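Local coordinates for protein AP endonuclease, family 2 (Brucella melitensis biovar Abortus, PDB 3NGF) that probably interconverts hydroxypyruvate and tartronate semialdehyde as a manganese-binding TIM-barrel isomerase of the hyi family, although it is named an AP endonuclease, at residues L16-N21 against E247-G252; R28-A33 against K58-T63; F42-D47 against L66-P71; T109-S114 against P158-V163. All blocks are in the same frame, centred on the assembly; numbering follows the deposited sequence. Where two conformers were deposited one is given.

The four contacts illustrate how a TIM barrel changes chemistry from one layer to the next. Contacts 1, 3 and 4 each join the ends of two neighbouring strands or the loops that follow them, on the side of the barrel where manganese is bound. Contacts 3 and 4 are buried and share the sheet, with Phe67 and Met69 bonded through their backbones to His111. Contact 1, partly buried, relies on a hydroxyl, a water and a sulfur, and brings in the metal ligand Glu247. Contact 2 lies in the outer helical layer, is mostly van der Waals, with one imidazole packed on an arginine's methylenes, and meets contact 3 where Phe29 packs on Phe42. Ser17 OG, bonded to Leu43 N, ties contact 1 to contact 3.

Contact 1. Residues L16-N21 against E247-G252; sequences LSTMFN and EYNPRG. With MN (manganese (II) ion), chain C.
Thr18 OG1 donates a hydrogen bond of 2.8 Å to Tyr248 O, tying the loop after the first strand of the TIM barrel, 11-15, to the loop after the last, 243-246. These two strands are neighbours where the barrel closes, and the contact carries that closure beyond the sheet. The hydroxyl approaches from above the carbonyl plane of Tyr248, 47° out of it. Close by, a water gives one hydrogen to Thr18 O (2.7 Å) and another to Asn249 OD1 (2.9 Å), a bridge between the backbone of one loop and a side chain of the other. Thr18 O is also pressed by the ring of Pro250, whose CD comes within 3.3 Å.

Beside this polar patch, Met19 lays its sulfur over one face of the Tyr248 ring, nearer the rim than the middle, in a Met-aromatic contact. SD is 4.3 Å from the ring centroid and 23° off the normal. A bend at the end of the methionine chain (chi3 61°) directs CE to the phenol end of the ring, where it lies 3.5 Å from Tyr248 OH.

Glu247 connects the loop pair to the active site, for it is a manganese ligand and a predicted proton donor/acceptor. Its CB points away from the 16-21 loop and its chain runs out extended, with only CG brushing Thr18 CG2. Glu150, Asp185 and Gln211 share the metal with it, as do two waters; the carboxylate binds manganese through OE1, at 2.1 Å.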
# COMPACT_ATOMS: atom_id res chain seq x y z
N LEU A 16 10.39 -3.20 -0.40
CA LEU A 16 11.81 -2.81 -0.40
C LEU A 16 12.11 -1.58 0.46
O LEU A 16 13.27 -1.21 0.59
CB LEU A 16 12.30 -2.59 -1.84
CG LEU A 16 12.03 -3.73 -2.82
CD1 LEU A 16 12.75 -3.44 -4.16
CD2 LEU A 16 12.46 -5.14 -2.30
N SER A 17 11.09 -0.94 1.04
CA SER A 17 11.29 0.13 2.00
C SER A 17 11.56 -0.49 3.38
O SER A 17 12.39 0.02 4.13
CB SER A 17 10.08 1.08 2.07
OG SER A 17 9.90 1.78 0.82
N THR A 18 10.87 -1.59 3.70
CA THR A 18 11.00 -2.22 5.04
C THR A 18 11.88 -3.48 5.08
O THR A 18 12.45 -3.81 6.14
CB THR A 18 9.62 -2.53 5.66
OG1 THR A 18 8.96 -3.57 4.93
CG2 THR A 18 8.73 -1.25 5.76
N MET A 19 11.96 -4.18 3.95
CA MET A 19 12.78 -5.41 3.85
C MET A 19 14.07 -5.16 3.11
O MET A 19 14.18 -4.21 2.34
CB MET A 19 12.03 -6.54 3.13
CG MET A 19 10.72 -6.96 3.79
SD MET A 19 9.75 -8.14 2.88
CE MET A 19 10.90 -9.54 2.80
N PHE A 20 15.03 -6.06 3.34
CA PHE A 20 16.34 -6.00 2.69
C PHE A 20 17.13 -4.71 2.98
O PHE A 20 17.99 -4.31 2.19
CB PHE A 20 16.19 -6.23 1.18
CG PHE A 20 15.60 -7.55 0.83
CD1 PHE A 20 16.36 -8.70 0.95
CD2 PHE A 20 14.29 -7.66 0.41
CE1 PHE A 20 15.82 -9.92 0.65
CE2 PHE A 20 13.74 -8.86 0.10
CZ PHE A 20 14.52 -10.02 0.21
N ASN A 21 16.90 -4.12 4.16
CA ASN A 21 17.57 -2.87 4.54
C ASN A 21 19.03 -3.08 4.93
O ASN A 21 19.75 -2.14 5.27
CB ASN A 21 16.83 -2.15 5.67
CG ASN A 21 15.59 -1.43 5.21
OD1 ASN A 21 14.95 -1.75 4.18
ND2 ASN A 21 15.21 -0.42 6.00
N GLU A 247 4.95 -5.80 4.08
CA GLU A 247 5.35 -4.56 4.71
C GLU A 247 5.57 -4.84 6.19
O GLU A 247 4.76 -4.43 7.07
CB GLU A 247 4.27 -3.50 4.54
CG GLU A 247 4.78 -2.15 4.93
CD GLU A 247 3.71 -1.09 4.87
OE1 GLU A 247 2.51 -1.42 4.83
OE2 GLU A 247 4.10 0.08 4.88
N TYR A 248 6.65 -5.55 6.46
CA TYR A 248 7.04 -5.85 7.81
C TYR A 248 8.50 -5.52 8.00
O TYR A 248 9.29 -5.44 7.03
CB TYR A 248 6.73 -7.31 8.16
CG TYR A 248 7.52 -8.40 7.43
CD1 TYR A 248 8.87 -8.62 7.69
CD2 TYR A 248 6.92 -9.20 6.46
CE1 TYR A 248 9.59 -9.63 7.05
CE2 TYR A 248 7.63 -10.22 5.80
CZ TYR A 248 8.96 -10.43 6.11
OH TYR A 248 9.65 -11.46 5.49
N ASN A 249 8.86 -5.35 9.25
CA ASN A 249 10.25 -5.12 9.65
C ASN A 249 10.85 -6.44 10.08
O ASN A 249 10.43 -7.01 11.10
CB ASN A 249 10.30 -4.13 10.79
CG ASN A 249 9.59 -2.85 10.47
OD1 ASN A 249 9.81 -2.23 9.40
ND2 ASN A 249 8.76 -2.39 11.41
N PRO A 250 11.82 -6.96 9.33
CA PRO A 250 12.31 -8.29 9.70
C PRO A 250 12.85 -8.33 11.13
O PRO A 250 13.48 -7.36 11.58
CB PRO A 250 13.42 -8.55 8.67
CG PRO A 250 13.02 -7.70 7.46
CD PRO A 250 12.45 -6.46 8.07
N ARG A 251 12.60 -9.43 11.85
CA ARG A 251 13.17 -9.63 13.20
C ARG A 251 14.68 -9.43 13.22
O ARG A 251 15.22 -8.76 14.10
CB ARG A 251 12.89 -11.05 13.69
CG ARG A 251 11.53 -11.28 14.30
CD ARG A 251 11.43 -12.71 14.83
NE ARG A 251 11.52 -13.68 13.73
CZ ARG A 251 10.49 -14.15 13.03
NH1 ARG A 251 9.24 -13.79 13.31
NH2 ARG A 251 10.71 -15.00 12.03
N GLY A 252 15.36 -10.05 12.27
CA GLY A 252 16.80 -9.95 12.15
C GLY A 252 17.17 -9.72 10.71
O GLY A 252 16.65 -8.82 10.06
MN MN C . 0.61 -0.57 4.92
O HOH W 1 12.53 -2.39 8.45
O HOH W 2 1.33 1.15 3.31
O HOH W 3 1.33 0.91 6.48

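Contact 2. Residues R28-A33 against K58-T63; sequences RFRLAA and KQHNLT
His60 lays one face of its imidazole over the aliphatic start of Arg30. Arg30 CB stands 3.9 Å from the ring centroid and 23° off the normal, a CH-pi contact displaced toward the CE1 rim, where CB and CE1 are 3.6 Å apart. The opposite face is covered by CG of Gln59, so the imidazole is held between two methylene groups. With CG anti to the backbone N (chi1 -180°), Arg30 carries CG alongside His60 CE1; the guanidinium beyond is turned 65° from the imidazole plane and pairs with Glu34 in a salt bridge. His60 NE2 is hydrogen-bonded to a glycerol, probably from the crystallisation liquor.

Phe29 meets segment 58-63 differently. Its CB faces His60 CD2, while the edge of its ring receives Leu62 CD1, and the same methyl lies 3.5 Å from Phe29 O. The contact lies in the outer helical layer of a TIM barrel, where helix 25-34 packs against the end of helix 50-59. A Schellman motif finishes the latter, with Asn61 as the C-prime residue at positive phi and Leu62 N bonded to Leu57 O. The chain then enters strand 63-68, and Leu62, just ahead of it, turns inward against Val40 of the adjacent strand.

One turn along helix 25-34 from Phe29, Ala33 directs CB at the turn itself. This methyl sits 3.3 Å from His60 O and touches Leu62 CD2 at 4.2 Å.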
# COMPACT_ATOMS: atom_id res chain seq x y z
N ARG A 28 18.36 -3.82 -3.40
CA ARG A 28 17.27 -4.63 -2.83
C ARG A 28 16.48 -5.41 -3.88
O ARG A 28 15.92 -6.46 -3.59
CB ARG A 28 16.33 -3.76 -1.97
CG ARG A 28 17.12 -3.08 -0.83
CD ARG A 28 16.26 -2.24 0.12
NE ARG A 28 17.14 -1.44 0.96
CZ ARG A 28 16.82 -0.28 1.51
NH1 ARG A 28 15.58 0.21 1.40
NH2 ARG A 28 17.73 0.35 2.24
N PHE A 29 16.45 -4.88 -5.11
CA PHE A 29 15.72 -5.53 -6.20
C PHE A 29 16.29 -6.92 -6.49
O PHE A 29 15.54 -7.92 -6.51
CB PHE A 29 15.72 -4.66 -7.45
CG PHE A 29 14.96 -3.36 -7.29
CD1 PHE A 29 13.64 -3.26 -7.69
CD2 PHE A 29 15.58 -2.24 -6.75
CE1 PHE A 29 12.94 -2.07 -7.55
CE2 PHE A 29 14.90 -1.05 -6.60
CZ PHE A 29 13.56 -0.97 -6.98
N ARG A 30 17.61 -7.00 -6.66
CA ARG A 30 18.29 -8.29 -6.87
C ARG A 30 18.07 -9.24 -5.69
O ARG A 30 17.81 -10.44 -5.86
CB ARG A 30 19.77 -8.07 -7.07
CG ARG A 30 20.56 -9.38 -7.30
CD ARG A 30 22.05 -9.15 -7.53
NE ARG A 30 22.72 -8.50 -6.40
CZ ARG A 30 23.15 -9.12 -5.29
NH1 ARG A 30 22.99 -10.44 -5.13
NH2 ARG A 30 23.74 -8.41 -4.34
N LEU A 31 18.22 -8.73 -4.47
CA LEU A 31 18.03 -9.61 -3.31
C LEU A 31 16.60 -10.19 -3.20
O LEU A 31 16.42 -11.37 -2.86
CB LEU A 31 18.45 -8.91 -2.03
CG LEU A 31 19.92 -8.51 -1.89
CD1 LEU A 31 20.13 -8.03 -0.44
CD2 LEU A 31 20.90 -9.63 -2.24
N ALA A 32 15.59 -9.39 -3.53
CA ALA A 32 14.21 -9.83 -3.53
C ALA A 32 13.99 -10.89 -4.59
O ALA A 32 13.38 -11.92 -4.32
CB ALA A 32 13.23 -8.62 -3.77
N ALA A 33 14.51 -10.67 -5.79
CA ALA A 33 14.38 -11.66 -6.86
C ALA A 33 15.11 -12.98 -6.54
O ALA A 33 14.57 -14.07 -6.78
CB ALA A 33 14.88 -11.07 -8.20
N LYS A 58 13.28 -4.74 -14.81
CA LYS A 58 13.46 -5.55 -16.02
C LYS A 58 14.60 -6.54 -15.82
O LYS A 58 14.46 -7.72 -16.17
CB LYS A 58 13.72 -4.65 -17.23
CG LYS A 58 13.88 -5.37 -18.57
CD LYS A 58 14.07 -4.37 -19.70
CE LYS A 58 14.27 -5.04 -21.05
NZ LYS A 58 14.59 -4.00 -22.10
N GLN A 59 15.71 -6.07 -15.25
CA GLN A 59 16.92 -6.87 -15.16
C GLN A 59 16.74 -8.02 -14.16
O GLN A 59 17.34 -9.10 -14.31
CB GLN A 59 18.11 -5.99 -14.79
CG GLN A 59 19.41 -6.77 -14.68
CD GLN A 59 20.64 -5.86 -14.60
OE1 GLN A 59 20.62 -4.69 -15.07
NE2 GLN A 59 21.72 -6.39 -13.99
N HIS A 60 15.91 -7.79 -13.15
CA HIS A 60 15.66 -8.76 -12.11
C HIS A 60 14.30 -9.46 -12.21
O HIS A 60 13.89 -10.15 -11.26
CB HIS A 60 15.91 -8.09 -10.75
CG HIS A 60 17.29 -7.53 -10.63
ND1 HIS A 60 18.40 -8.33 -10.69
CD2 HIS A 60 17.75 -6.26 -10.52
CE1 HIS A 60 19.49 -7.59 -10.61
NE2 HIS A 60 19.13 -6.33 -10.50
N ASN A 61 13.62 -9.29 -13.34
CA ASN A 61 12.34 -9.96 -13.60
C ASN A 61 11.33 -9.76 -12.49
O ASN A 61 10.87 -10.73 -11.87
CB ASN A 61 12.58 -11.44 -13.83
CG ASN A 61 13.62 -11.68 -14.89
OD1 ASN A 61 14.75 -12.10 -14.59
ND2 ASN A 61 13.26 -11.38 -16.13
N LEU A 62 11.02 -8.50 -12.22
CA LEU A 62 10.12 -8.14 -11.13
C LEU A 62 8.99 -7.25 -11.63
O LEU A 62 9.19 -6.44 -12.52
CB LEU A 62 10.87 -7.36 -10.06
CG LEU A 62 11.90 -8.10 -9.20
CD1 LEU A 62 12.73 -7.08 -8.38
CD2 LEU A 62 11.21 -9.12 -8.28
N THR A 63 7.81 -7.42 -11.04
CA THR A 63 6.65 -6.56 -11.27
C THR A 63 6.59 -5.52 -10.16
O THR A 63 6.72 -5.86 -8.97
CB THR A 63 5.37 -7.39 -11.21
OG1 THR A 63 5.37 -8.32 -12.30
CG2 THR A 63 4.12 -6.49 -11.23

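Contact 3. Residues F42-D47 against L66-P71; sequences FLFPYD and LFNMPP
Phe42 and Phe67 lie side by side and point the same way, Phe42 CE1 packing 4.0 Å from Phe67 CB. Phe42 comes just after strand 39-41 and Phe67 lies near the end of its neighbour in the TIM barrel, 63-68. Helix 50-59 links the strands in a right-handed beta-alpha-beta crossover. The side chains of Pro45 and Phe67 cross at about a right angle, Pro45 CD 3.7 Å from Phe67 CD1.

Further out, prolines and aromatic rings alternate. Phe44 and Pro71 meet tip to tip, with Pro71 CG over a face of the Phe44 ring, 4.0 Å from its centroid. The Tyr46 ring is sandwiched between Pro70 CG on one face and Pro45 CD on the other, both toward the rim. Helix 88-104 covers this group from outside, with Tyr101 edge-to-face against Tyr46.

The polar contacts follow the backbone. A weak bond of 3.5 Å from Phe42 N to Leu66 O continues the pairing of the strands. Asn68 N then donates to Leu43 O in the carbonyl plane, nearly straight at 160° and 2.8 Å long. Between them Phe67 CA makes a CA-H...O contact with Phe42 O. Tyr46 supplies the outermost bond: its OH, lying in plane at the edge of the Phe67 ring, donates to Asn68 O at 2.7 Å.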
# COMPACT_ATOMS: atom_id res chain seq x y z
N PHE A 42 7.15 -0.47 -2.64
CA PHE A 42 7.90 0.40 -1.74
C PHE A 42 7.12 1.69 -1.59
O PHE A 42 6.12 1.86 -2.29
CB PHE A 42 9.36 0.66 -2.21
CG PHE A 42 9.50 0.91 -3.68
CD1 PHE A 42 9.05 2.10 -4.23
CD2 PHE A 42 10.05 -0.05 -4.51
CE1 PHE A 42 9.16 2.33 -5.62
CE2 PHE A 42 10.16 0.19 -5.88
CZ PHE A 42 9.74 1.35 -6.43
N LEU A 43 7.51 2.59 -0.70
CA LEU A 43 6.72 3.80 -0.49
C LEU A 43 6.95 4.82 -1.59
O LEU A 43 6.03 5.14 -2.37
CB LEU A 43 6.99 4.39 0.89
CG LEU A 43 6.23 3.62 1.97
CD1 LEU A 43 6.87 2.31 2.25
CD2 LEU A 43 6.08 4.45 3.26
N PHE A 44 8.18 5.31 -1.70
CA PHE A 44 8.48 6.46 -2.57
C PHE A 44 9.67 6.25 -3.48
O PHE A 44 10.78 6.04 -3.01
CB PHE A 44 8.70 7.73 -1.72
CG PHE A 44 7.65 7.94 -0.65
CD1 PHE A 44 6.34 8.26 -0.97
CD2 PHE A 44 7.98 7.83 0.70
CE1 PHE A 44 5.38 8.48 0.01
CE2 PHE A 44 7.02 8.03 1.68
CZ PHE A 44 5.72 8.35 1.34
N PRO A 45 9.45 6.33 -4.80
CA PRO A 45 10.56 6.23 -5.75
C PRO A 45 11.20 7.57 -6.13
O PRO A 45 12.14 7.59 -6.95
CB PRO A 45 9.89 5.65 -6.98
CG PRO A 45 8.53 6.24 -6.93
CD PRO A 45 8.15 6.33 -5.48
N TYR A 46 10.72 8.67 -5.56
CA TYR A 46 10.92 9.99 -6.15
C TYR A 46 12.34 10.54 -6.02
O TYR A 46 12.68 11.49 -6.72
CB TYR A 46 9.87 11.00 -5.63
CG TYR A 46 8.47 10.45 -5.84
CD1 TYR A 46 7.97 10.27 -7.11
CD2 TYR A 46 7.70 10.03 -4.77
CE1 TYR A 46 6.75 9.72 -7.33
CE2 TYR A 46 6.46 9.49 -4.98
CZ TYR A 46 5.99 9.31 -6.26
OH TYR A 46 4.75 8.75 -6.50
N ASP A 47 13.15 9.95 -5.13
CA ASP A 47 14.57 10.34 -5.00
C ASP A 47 15.47 9.58 -5.98
O ASP A 47 16.69 9.79 -5.97
CB ASP A 47 15.08 10.19 -3.56
CG ASP A 47 16.29 11.11 -3.25
OD1 ASP A 47 16.32 12.32 -3.65
OD2 ASP A 47 17.24 10.63 -2.57
N LEU A 66 2.98 -1.78 -6.36
CA LEU A 66 2.41 -0.64 -5.62
C LEU A 66 3.51 0.36 -5.29
O LEU A 66 4.65 -0.03 -5.02
CB LEU A 66 1.76 -1.12 -4.31
CG LEU A 66 1.21 -0.01 -3.38
CD1 LEU A 66 -0.13 0.41 -3.88
CD2 LEU A 66 1.14 -0.47 -1.92
N PHE A 67 3.17 1.64 -5.30
CA PHE A 67 3.91 2.65 -4.55
C PHE A 67 2.99 3.84 -4.24
O PHE A 67 1.80 3.85 -4.62
CB PHE A 67 5.23 3.08 -5.21
CG PHE A 67 5.07 3.68 -6.59
CD1 PHE A 67 4.92 5.06 -6.74
CD2 PHE A 67 5.05 2.86 -7.72
CE1 PHE A 67 4.77 5.64 -8.02
CE2 PHE A 67 4.92 3.40 -8.98
CZ PHE A 67 4.78 4.79 -9.14
N ASN A 68 3.49 4.77 -3.45
CA ASN A 68 2.67 5.90 -3.00
C ASN A 68 2.90 7.13 -3.84
O ASN A 68 4.00 7.38 -4.33
CB ASN A 68 2.99 6.28 -1.55
CG ASN A 68 2.72 5.19 -0.57
OD1 ASN A 68 2.29 4.10 -0.92
ND2 ASN A 68 2.99 5.47 0.72
N MET A 69 1.86 7.95 -3.95
CA MET A 69 2.02 9.29 -4.49
C MET A 69 2.88 10.16 -3.54
O MET A 69 3.02 9.83 -2.36
CB MET A 69 0.64 9.92 -4.72
CG MET A 69 -0.27 9.11 -5.63
SD MET A 69 -1.74 10.03 -6.04
CE MET A 69 -2.46 8.99 -7.33
N PRO A 70 3.45 11.27 -4.04
CA PRO A 70 4.28 12.11 -3.16
C PRO A 70 3.50 12.51 -1.89
O PRO A 70 2.30 12.84 -1.97
CB PRO A 70 4.60 13.32 -4.03
CG PRO A 70 4.51 12.82 -5.43
CD PRO A 70 3.47 11.74 -5.44
N PRO A 71 4.15 12.46 -0.73
CA PRO A 71 3.45 12.68 0.55
C PRO A 71 3.46 14.12 1.10
O PRO A 71 2.85 14.38 2.14
CB PRO A 71 4.26 11.80 1.48
CG PRO A 71 5.63 11.97 0.99
CD PRO A 71 5.54 12.04 -0.50

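Contact 4. Residues T109-S114 against P158-V163; sequences TLHAMS and PGYFIV
Ser114 and Phe161 bring the two backbones closest, CA to CA 6.1 Å, where the chain beyond strand 109-111 passes the loop after strand 146-149. These strands are neighbours in the TIM barrel, and the contact joins the end of the first and the chain beyond it to the loop after the second, near the metal site.

Tyr160 does the bridging. Its CG is anti to the backbone N (chi1 -161°), and the ring brings its phenol oxygen up to the other segment. There Ser114 N donates to Tyr160 OH over 2.9 Å in an almost straight bond, 174° at the hydrogen. Met113 crosses Tyr160 at about a right angle, its CB 3.7 Å from the same oxygen. Next to this bond, the Ser114 side chain packs on Phe161, CB and OG each 3.5 Å from ring atom CD2. Phe161 is backed by helix 122-140, where its ring meets that of Phe129.

His111 connects this loop pair to the metal site: the nearest side-chain atoms of His111 and the manganese ligand Glu150 are about 3 Å apart. One face of the imidazole is covered by Met113 CG, and ND1 makes a weak hydrogen bond to Asn68 OD1. At the other nitrogen a single water joins the segments, in plane at the edge of both the imidazole and the phenol ring, 2.7 Å from His111 NE2 and 2.6 Å from Tyr160 OH.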
# COMPACT_ATOMS: atom_id res chain seq x y z
N THR A 109 -1.23 0.30 -9.75
CA THR A 109 -1.87 0.61 -8.45
C THR A 109 -1.04 1.62 -7.66
O THR A 109 0.15 1.42 -7.48
CB THR A 109 -2.08 -0.68 -7.61
OG1 THR A 109 -2.63 -1.71 -8.43
CG2 THR A 109 -2.99 -0.41 -6.40
N LEU A 110 -1.68 2.70 -7.21
CA LEU A 110 -1.01 3.77 -6.49
C LEU A 110 -1.79 4.09 -5.23
O LEU A 110 -3.03 4.16 -5.29
CB LEU A 110 -0.92 5.04 -7.33
CG LEU A 110 -0.11 4.93 -8.61
CD1 LEU A 110 -0.34 6.19 -9.48
CD2 LEU A 110 1.35 4.77 -8.24
N HIS A 111 -1.09 4.27 -4.12
CA HIS A 111 -1.69 4.70 -2.86
C HIS A 111 -1.57 6.23 -2.71
O HIS A 111 -0.47 6.78 -2.70
CB HIS A 111 -1.01 3.96 -1.70
CG HIS A 111 -1.35 4.46 -0.34
ND1 HIS A 111 -0.50 4.29 0.74
CD2 HIS A 111 -2.43 5.12 0.14
CE1 HIS A 111 -1.05 4.81 1.82
NE2 HIS A 111 -2.22 5.32 1.49
N ALA A 112 -2.71 6.90 -2.62
CA ALA A 112 -2.74 8.34 -2.32
C ALA A 112 -2.96 8.56 -0.83
O ALA A 112 -4.04 8.28 -0.32
CB ALA A 112 -3.85 9.00 -3.12
N MET A 113 -1.94 9.06 -0.15
CA MET A 113 -2.00 9.32 1.29
C MET A 113 -2.87 10.56 1.59
O MET A 113 -2.94 11.51 0.80
CB MET A 113 -0.59 9.50 1.86
CG MET A 113 0.31 8.25 1.69
SD MET A 113 1.78 8.40 2.71
CE MET A 113 1.14 8.12 4.34
N SER A 114 -3.52 10.53 2.75
CA SER A 114 -4.54 11.52 3.08
C SER A 114 -4.09 12.67 3.98
O SER A 114 -4.64 13.77 3.91
CB SER A 114 -5.79 10.85 3.70
OG SER A 114 -6.58 10.22 2.70
N PRO A 158 -0.89 8.48 14.84
CA PRO A 158 -1.94 9.24 15.53
C PRO A 158 -2.35 10.47 14.72
O PRO A 158 -1.50 11.16 14.17
CB PRO A 158 -1.29 9.66 16.86
CG PRO A 158 0.14 9.30 16.77
CD PRO A 158 0.36 8.39 15.61
N GLY A 159 -3.66 10.72 14.64
CA GLY A 159 -4.19 11.89 13.95
C GLY A 159 -4.37 11.71 12.46
O GLY A 159 -4.84 12.62 11.78
N TYR A 160 -4.04 10.53 11.94
CA TYR A 160 -4.26 10.23 10.53
C TYR A 160 -5.76 10.27 10.17
O TYR A 160 -6.63 9.87 10.96
CB TYR A 160 -3.65 8.87 10.13
CG TYR A 160 -3.46 8.73 8.66
CD1 TYR A 160 -2.52 9.50 7.98
CD2 TYR A 160 -4.21 7.81 7.91
CE1 TYR A 160 -2.35 9.37 6.59
CE2 TYR A 160 -4.05 7.69 6.53
CZ TYR A 160 -3.12 8.47 5.88
OH TYR A 160 -2.96 8.35 4.50
N PHE A 161 -6.03 10.74 8.96
CA PHE A 161 -7.39 10.92 8.45
C PHE A 161 -8.27 9.68 8.53
O PHE A 161 -9.41 9.80 8.93
CB PHE A 161 -7.32 11.38 6.99
CG PHE A 161 -8.66 11.49 6.32
CD1 PHE A 161 -9.61 12.43 6.75
CD2 PHE A 161 -8.96 10.67 5.24
CE1 PHE A 161 -10.84 12.53 6.11
CE2 PHE A 161 -10.19 10.76 4.60
CZ PHE A 161 -11.13 11.70 5.02
N ILE A 162 -7.75 8.52 8.12
CA ILE A 162 -8.58 7.33 7.96
C ILE A 162 -7.90 6.11 8.60
O ILE A 162 -6.75 5.76 8.28
CB ILE A 162 -8.93 7.08 6.45
CG1 ILE A 162 -9.78 5.82 6.26
CG2 ILE A 162 -7.68 7.02 5.59
CD1 ILE A 162 -11.10 5.87 6.93
N VAL A 163 -8.59 5.53 9.58
CA VAL A 163 -8.03 4.42 10.38
C VAL A 163 -9.02 3.25 10.56
O VAL A 163 -8.76 2.33 11.37
CB VAL A 163 -7.51 4.94 11.76
CG1 VAL A 163 -6.40 5.97 11.56
CG2 VAL A 163 -8.62 5.56 12.60
O HOH W 4 -3.89 6.21 3.41